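Local coordinates for protein 30-kDa cleavage and polyadenylation specificity factor 30 (Arabidopsis thaliana, PDB 5ZUU) that recognises N6-methyladenosine in RNA through its YTH domain and, as part of the CPSF complex, acts in pre-mRNA 3'-end formation and poly(A) site selection, at residues C111-S114 against F115-R119; K132-R135 against D136-L140. All coordinates share one frame; numbering follows the deposited sequence.

How the contacts relate
Both contacts are local turns in the YTH domain, and they follow in series along the chain with no nesting or crossing. Contact 1 comes first, where the chain leaves strand 103-114 and bends through a short 3-10 segment. The small antiparallel pair 122-123 and 129-130 fills the interval. Contact 2 then turns the chain beside the RNA and delivers it into strand 138-140, an outermost strand of the mixed sheet, next to 17-24. Neither turn encloses a long loop, and their strands, 103-114 and 138-140, are not neighbours in that sheet. Their centres lie about 15 Å apart, and the contacts touch where Phe115 CG packs on Lys132 CB at 3.6 Å.

Contact 1 of 2, residues C111-S114 against F115-R119; sequences CELS and FHKTR
At Ser114 the chain leaves the line of strand 103-114 and turns over Phe115 into a short 3-10 segment at 116-117, the bend being an ST turn. Lys117 N reaches back to Ser114 O over 3.1 Å, a weak, rather bent bond. The serine side chain does the other half of the job: with OG anti to its own N (chi1 168°), the hydroxyl lies beside the carbonyl carbon and accepts the His116 N-H, OG to N 3.1 Å. On the buried side, Leu113 CD2 meets Thr118 CG2 at 3.9 Å, and the two side chains cross at a slant against helix 142-154, where Leu113 packs on Leu151 and Leu152 and Thr118 on Leu148. Phe115 sets its ring edge-to-face with Phe71 of strand 70-77. Thr118 turns its OG1 to Phe115 O, which also takes the Thr118 N-H from the same face of the carbonyl plane. Lys117 runs out extended, away from the turn and slanting back beside the strand, to a salt bridge with Glu155. A water joins its NZ (3.0 Å) to the strand backbone, donating to Glu112 O and accepting from Ser114 N at 2.8 Å. Arg119 folds back so that NH1 lies over the centre of the His116 ring while donating to His116 O at 2.9 Å, almost straight (169°) and in the guanidinium plane.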
loop_
_atom_site.group_PDB
_atom_site.type_symbol
_atom_site.label_atom_id
_atom_site.label_comp_id
_atom_site.label_asym_id
_atom_site.label_seq_id
_atom_site.Cartn_x
_atom_site.Cartn_y
_atom_site.Cartn_z
ATOM N N CYS A 111 9.816 -2.524 -1.615
ATOM C CA CYS A 111 10.739 -2.873 -2.700
ATOM C C CYS A 111 10.670 -1.781 -3.776
ATOM O O CYS A 111 10.038 -0.803 -3.519
ATOM C CB CYS A 111 10.308 -4.215 -3.270
ATOM S SG CYS A 111 8.684 -4.174 -4.133
ATOM N N GLU A 112 11.378 -1.876 -4.902
ATOM C CA GLU A 112 11.216 -0.944 -6.002
ATOM C C GLU A 112 10.900 -1.737 -7.245
ATOM O O GLU A 112 11.788 -2.388 -7.819
ATOM C CB GLU A 112 12.458 -0.080 -6.268
ATOM C CG GLU A 112 12.780 0.986 -5.213
ATOM C CD GLU A 112 11.795 2.198 -5.201
ATOM O OE1 GLU A 112 11.109 2.506 -6.217
ATOM O OE2 GLU A 112 11.745 2.880 -4.156
ATOM N N LEU A 113 9.641 -1.731 -7.651
ATOM C CA LEU A 113 9.224 -2.521 -8.780
ATOM C C LEU A 113 9.009 -1.575 -9.964
ATOM O O LEU A 113 8.089 -0.746 -9.999
ATOM C CB LEU A 113 7.951 -3.264 -8.462
ATOM C CG LEU A 113 7.329 -4.043 -9.634
ATOM C CD1 LEU A 113 8.203 -5.227 -10.005
ATOM C CD2 LEU A 113 5.941 -4.542 -9.239
ATOM N N SER A 114 9.906 -1.651 -10.911
ATOM C CA SER A 114 9.829 -0.836 -12.117
ATOM C C SER A 114 8.581 -1.123 -12.941
ATOM O O SER A 114 8.166 -2.273 -13.072
ATOM C CB SER A 114 11.063 -1.157 -12.989
ATOM O OG SER A 114 10.885 -0.607 -14.259
ATOM N N PHE A 115 8.005 -0.073 -13.505
ATOM C CA PHE A 115 6.841 -0.153 -14.396
ATOM C C PHE A 115 7.157 -0.972 -15.671
ATOM O O PHE A 115 6.262 -1.588 -16.258
ATOM C CB PHE A 115 6.331 1.259 -14.832
ATOM C CG PHE A 115 5.675 2.105 -13.736
ATOM C CD1 PHE A 115 5.200 1.578 -12.559
ATOM C CD2 PHE A 115 5.487 3.497 -13.938
ATOM C CE1 PHE A 115 4.621 2.383 -11.583
ATOM C CE2 PHE A 115 4.891 4.285 -12.952
ATOM C CZ PHE A 115 4.444 3.717 -11.794
ATOM N N HIS A 116 8.407 -0.926 -16.112
ATOM C CA HIS A 116 8.882 -1.728 -17.265
ATOM C C HIS A 116 8.510 -3.171 -17.023
ATOM O O HIS A 116 7.958 -3.876 -17.919
ATOM C CB HIS A 116 10.403 -1.573 -17.439
ATOM C CG HIS A 116 10.906 -2.112 -18.745
ATOM N ND1 HIS A 116 10.358 -1.731 -19.965
ATOM C CD2 HIS A 116 11.822 -3.075 -19.019
ATOM C CE1 HIS A 116 10.954 -2.419 -20.932
ATOM N NE2 HIS A 116 11.860 -3.214 -20.385
ATOM N N LYS A 117 8.729 -3.599 -15.785
ATOM C CA LYS A 117 8.439 -4.978 -15.412
ATOM C C LYS A 117 6.979 -5.343 -15.286
ATOM O O LYS A 117 6.687 -6.505 -15.275
ATOM C CB LYS A 117 9.157 -5.366 -14.131
ATOM C CG LYS A 117 10.638 -5.441 -14.341
ATOM C CD LYS A 117 11.269 -5.681 -12.988
ATOM C CE LYS A 117 12.781 -5.587 -13.016
ATOM N NZ LYS A 117 13.170 -5.468 -11.572
ATOM N N THR A 118 6.086 -4.370 -15.226
ATOM C CA THR A 118 4.657 -4.569 -15.210
ATOM C C THR A 118 3.986 -4.261 -16.508
ATOM O O THR A 118 2.772 -4.192 -16.555
ATOM C CB THR A 118 3.970 -3.682 -14.140
ATOM O OG1 THR A 118 3.924 -2.328 -14.577
ATOM C CG2 THR A 118 4.696 -3.726 -12.871
ATOM N N ARG A 119 4.745 -4.132 -17.578
ATOM C CA ARG A 119 4.224 -3.544 -18.821
ATOM C C ARG A 119 3.297 -4.494 -19.586
ATOM O O ARG A 119 2.575 -4.050 -20.455
ATOM C CB ARG A 119 5.362 -3.051 -19.729
ATOM C CG ARG A 119 6.245 -4.143 -20.391
ATOM C CD ARG A 119 7.428 -3.467 -21.143
ATOM N NE ARG A 119 8.265 -4.405 -21.872
ATOM C CZ ARG A 119 9.142 -5.245 -21.312
ATOM N NH1 ARG A 119 9.326 -5.353 -19.978
ATOM N NH2 ARG A 119 9.850 -6.024 -22.088
HETATM O O HOH W 1 12.452 -2.773 -10.405
#

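Contact 2 of 2, residues K132-R135 against D136-L140; sequences KISR and DCQEL. With nucleotides of chain F.
A type II beta turn from Arg135 to Gln138 forms part of the RNA-binding surface of the YTH domain, leading into the weakly bonded strand at about 138-140. Gln138 N closes it on Arg135 O at 3.1 Å, the donor standing above the carbonyl plane. The turn also exposes a backbone N-H to the phosphate: Asp136 N donates to OP2 of C6 of chain F over 2.9 Å, nearly straight at 165°. Its carboxylate faces the protein instead, taken up by Lys23 N and Gln42 NE2. Arg135, extended from CG to NE, lays one face of its guanidinium over the cytosine, with NH1 3.3 Å from C4 of C6 of chain F. The ribose of that nucleotide sits against 132-134, where its O2' takes a weak bond from Ser134 N and has the Ser134 and Lys132 carbonyl oxygens close by. Lys132 stretches alongside the next sugar, NZ lying 3.5 Å from O3' of U7 of chain F, with a long, weak ion pair to the RNA. Cutting this residue back to alanine would probably leave the U7 ribose without the aliphatic arm beside it and the RNA backbone without the positive charge that Lys132 brings close to it. Bent at chi2 (75°), Gln138 sends OE1 to a water held by Arg135 N, while NE2 donates to Glu139 O at 3.0 Å.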
loop_
_atom_site.group_PDB
_atom_site.type_symbol
_atom_site.label_atom_id
_atom_site.label_comp_id
_atom_site.label_asym_id
_atom_site.label_seq_id
_atom_site.Cartn_x
_atom_site.Cartn_y
_atom_site.Cartn_z
ATOM N N LYS A 132 0.334 0.583 -14.662
ATOM C CA LYS A 132 1.061 1.812 -14.304
ATOM C C LYS A 132 0.204 3.084 -14.391
ATOM O O LYS A 132 0.446 4.016 -13.645
ATOM C CB LYS A 132 2.361 2.004 -15.081
ATOM C CG LYS A 132 2.228 2.255 -16.570
ATOM C CD LYS A 132 3.440 2.980 -17.079
ATOM C CE LYS A 132 3.372 3.141 -18.597
ATOM N NZ LYS A 132 4.657 3.751 -19.007
ATOM N N ILE A 133 -0.778 3.076 -15.305
ATOM C CA ILE A 133 -1.778 4.157 -15.465
ATOM C C ILE A 133 -2.927 3.908 -14.497
ATOM O O ILE A 133 -3.934 3.281 -14.830
ATOM C CB ILE A 133 -2.302 4.237 -16.930
ATOM C CG1 ILE A 133 -1.101 4.215 -17.868
ATOM C CG2 ILE A 133 -3.173 5.482 -17.130
ATOM C CD1 ILE A 133 -1.373 4.626 -19.298
ATOM N N SER A 134 -2.687 4.274 -13.259
ATOM C CA SER A 134 -3.584 4.066 -12.136
ATOM C C SER A 134 -3.575 5.334 -11.310
ATOM O O SER A 134 -2.511 5.765 -10.871
ATOM C CB SER A 134 -3.130 2.871 -11.289
ATOM O OG SER A 134 -3.380 1.649 -11.949
ATOM N N ARG A 135 -4.733 6.004 -11.206
ATOM C CA ARG A 135 -4.910 7.124 -10.268
ATOM C C ARG A 135 -5.007 6.590 -8.858
ATOM O O ARG A 135 -5.143 5.393 -8.632
ATOM C CB ARG A 135 -6.126 7.996 -10.656
ATOM C CG ARG A 135 -5.902 8.817 -11.937
ATOM C CD ARG A 135 -6.865 10.006 -12.097
ATOM N NE ARG A 135 -6.529 11.119 -13.060
ATOM C CZ ARG A 135 -6.618 10.986 -14.361
ATOM N NH1 ARG A 135 -6.370 11.964 -15.188
ATOM N NH2 ARG A 135 -6.939 9.809 -14.861
ATOM N N ASP A 136 -4.987 7.498 -7.892
ATOM C CA ASP A 136 -5.060 7.152 -6.474
ATOM C C ASP A 136 -6.363 6.399 -6.182
ATOM O O ASP A 136 -7.458 6.842 -6.536
ATOM C CB ASP A 136 -4.935 8.460 -5.666
ATOM C CG ASP A 136 -4.838 8.243 -4.146
ATOM O OD1 ASP A 136 -4.170 7.276 -3.694
ATOM O OD2 ASP A 136 -5.467 9.059 -3.398
ATOM N N CYS A 137 -6.229 5.257 -5.529
ATOM C CA CYS A 137 -7.293 4.338 -5.140
ATOM C C CYS A 137 -8.056 3.705 -6.282
ATOM O O CYS A 137 -9.193 3.316 -6.141
ATOM C CB CYS A 137 -8.198 4.937 -4.046
ATOM S SG CYS A 137 -7.316 5.279 -2.494
ATOM N N GLN A 138 -7.449 3.627 -7.439
ATOM C CA GLN A 138 -8.011 2.801 -8.519
ATOM C C GLN A 138 -7.962 1.300 -8.118
ATOM O O GLN A 138 -6.907 0.730 -7.740
ATOM C CB GLN A 138 -7.222 3.032 -9.790
ATOM C CG GLN A 138 -7.424 1.979 -10.861
ATOM C CD GLN A 138 -8.761 2.208 -11.484
ATOM O OE1 GLN A 138 -8.943 3.249 -12.119
ATOM N NE2 GLN A 138 -9.717 1.330 -11.210
ATOM N N GLU A 139 -9.109 0.653 -8.165
ATOM C CA GLU A 139 -9.188 -0.789 -7.882
ATOM C C GLU A 139 -8.571 -1.609 -9.028
ATOM O O GLU A 139 -8.776 -1.299 -10.198
ATOM C CB GLU A 139 -10.646 -1.254 -7.614
ATOM C CG GLU A 139 -10.635 -2.644 -6.963
ATOM C CD GLU A 139 -11.925 -3.200 -6.469
ATOM O OE1 GLU A 139 -11.936 -4.353 -5.956
ATOM O OE2 GLU A 139 -12.942 -2.487 -6.524
ATOM N N LEU A 140 -7.800 -2.640 -8.679
ATOM C CA LEU A 140 -7.313 -3.591 -9.648
ATOM C C LEU A 140 -8.316 -4.730 -9.670
ATOM O O LEU A 140 -8.736 -5.224 -8.603
ATOM C CB LEU A 140 -5.874 -4.090 -9.295
ATOM C CG LEU A 140 -4.848 -2.935 -9.247
ATOM C CD1 LEU A 140 -3.615 -3.249 -8.436
ATOM C CD2 LEU A 140 -4.401 -2.538 -10.627
ATOM P P C F 6 -3.162 11.005 -8.794
ATOM O OP1 C F 6 -3.247 11.884 -9.960
ATOM O OP2 C F 6 -4.380 10.291 -8.333
ATOM O "O5'" C F 6 -2.072 9.860 -9.083
ATOM C "C5'" C F 6 -1.108 10.040 -10.125
ATOM C "C4'" C F 6 -1.305 9.005 -11.205
ATOM O "O4'" C F 6 -2.571 9.227 -11.869
ATOM C "C3'" C F 6 -0.268 8.995 -12.321
ATOM O "O3'" C F 6 0.868 8.247 -11.906
ATOM C "C2'" C F 6 -1.043 8.341 -13.442
ATOM O "O2'" C F 6 -1.110 6.931 -13.320
ATOM C "C1'" C F 6 -2.415 8.985 -13.258
ATOM N N1 C F 6 -2.616 10.262 -13.975
ATOM C C2 C F 6 -2.743 10.228 -15.367
ATOM O O2 C F 6 -2.623 9.144 -15.953
ATOM N N3 C F 6 -3.001 11.371 -16.038
ATOM C C4 C F 6 -3.154 12.517 -15.367
ATOM N N4 C F 6 -3.392 13.618 -16.072
ATOM C C5 C F 6 -3.040 12.584 -13.943
ATOM C C6 C F 6 -2.778 11.441 -13.294
ATOM P P U F 7 2.324 8.627 -12.370
ATOM O OP1 U F 7 3.235 7.757 -11.646
ATOM O OP2 U F 7 2.536 10.039 -12.322
ATOM O "O5'" U F 7 2.369 8.223 -13.908
ATOM C "C5'" U F 7 2.289 6.844 -14.257
ATOM C "C4'" U F 7 2.106 6.712 -15.737
ATOM O "O4'" U F 7 0.885 7.374 -16.150
ATOM C "C3'" U F 7 3.200 7.366 -16.551
ATOM O "O3'" U F 7 4.217 6.398 -16.724
ATOM C "C2'" U F 7 2.504 7.660 -17.857
ATOM O "O2'" U F 7 2.309 6.496 -18.629
ATOM C "C1'" U F 7 1.134 8.085 -17.359
ATOM N N1 U F 7 0.950 9.515 -17.106
ATOM C C2 U F 7 0.660 10.339 -18.182
ATOM O O2 U F 7 0.688 9.959 -19.348
ATOM N N3 U F 7 0.380 11.638 -17.847
ATOM C C4 U F 7 0.312 12.179 -16.580
ATOM O O4 U F 7 0.002 13.361 -16.444
ATOM C C5 U F 7 0.637 11.268 -15.524
ATOM C C6 U F 7 0.919 9.995 -15.816
HETATM O O HOH W 2 -7.167 5.237 -12.631
#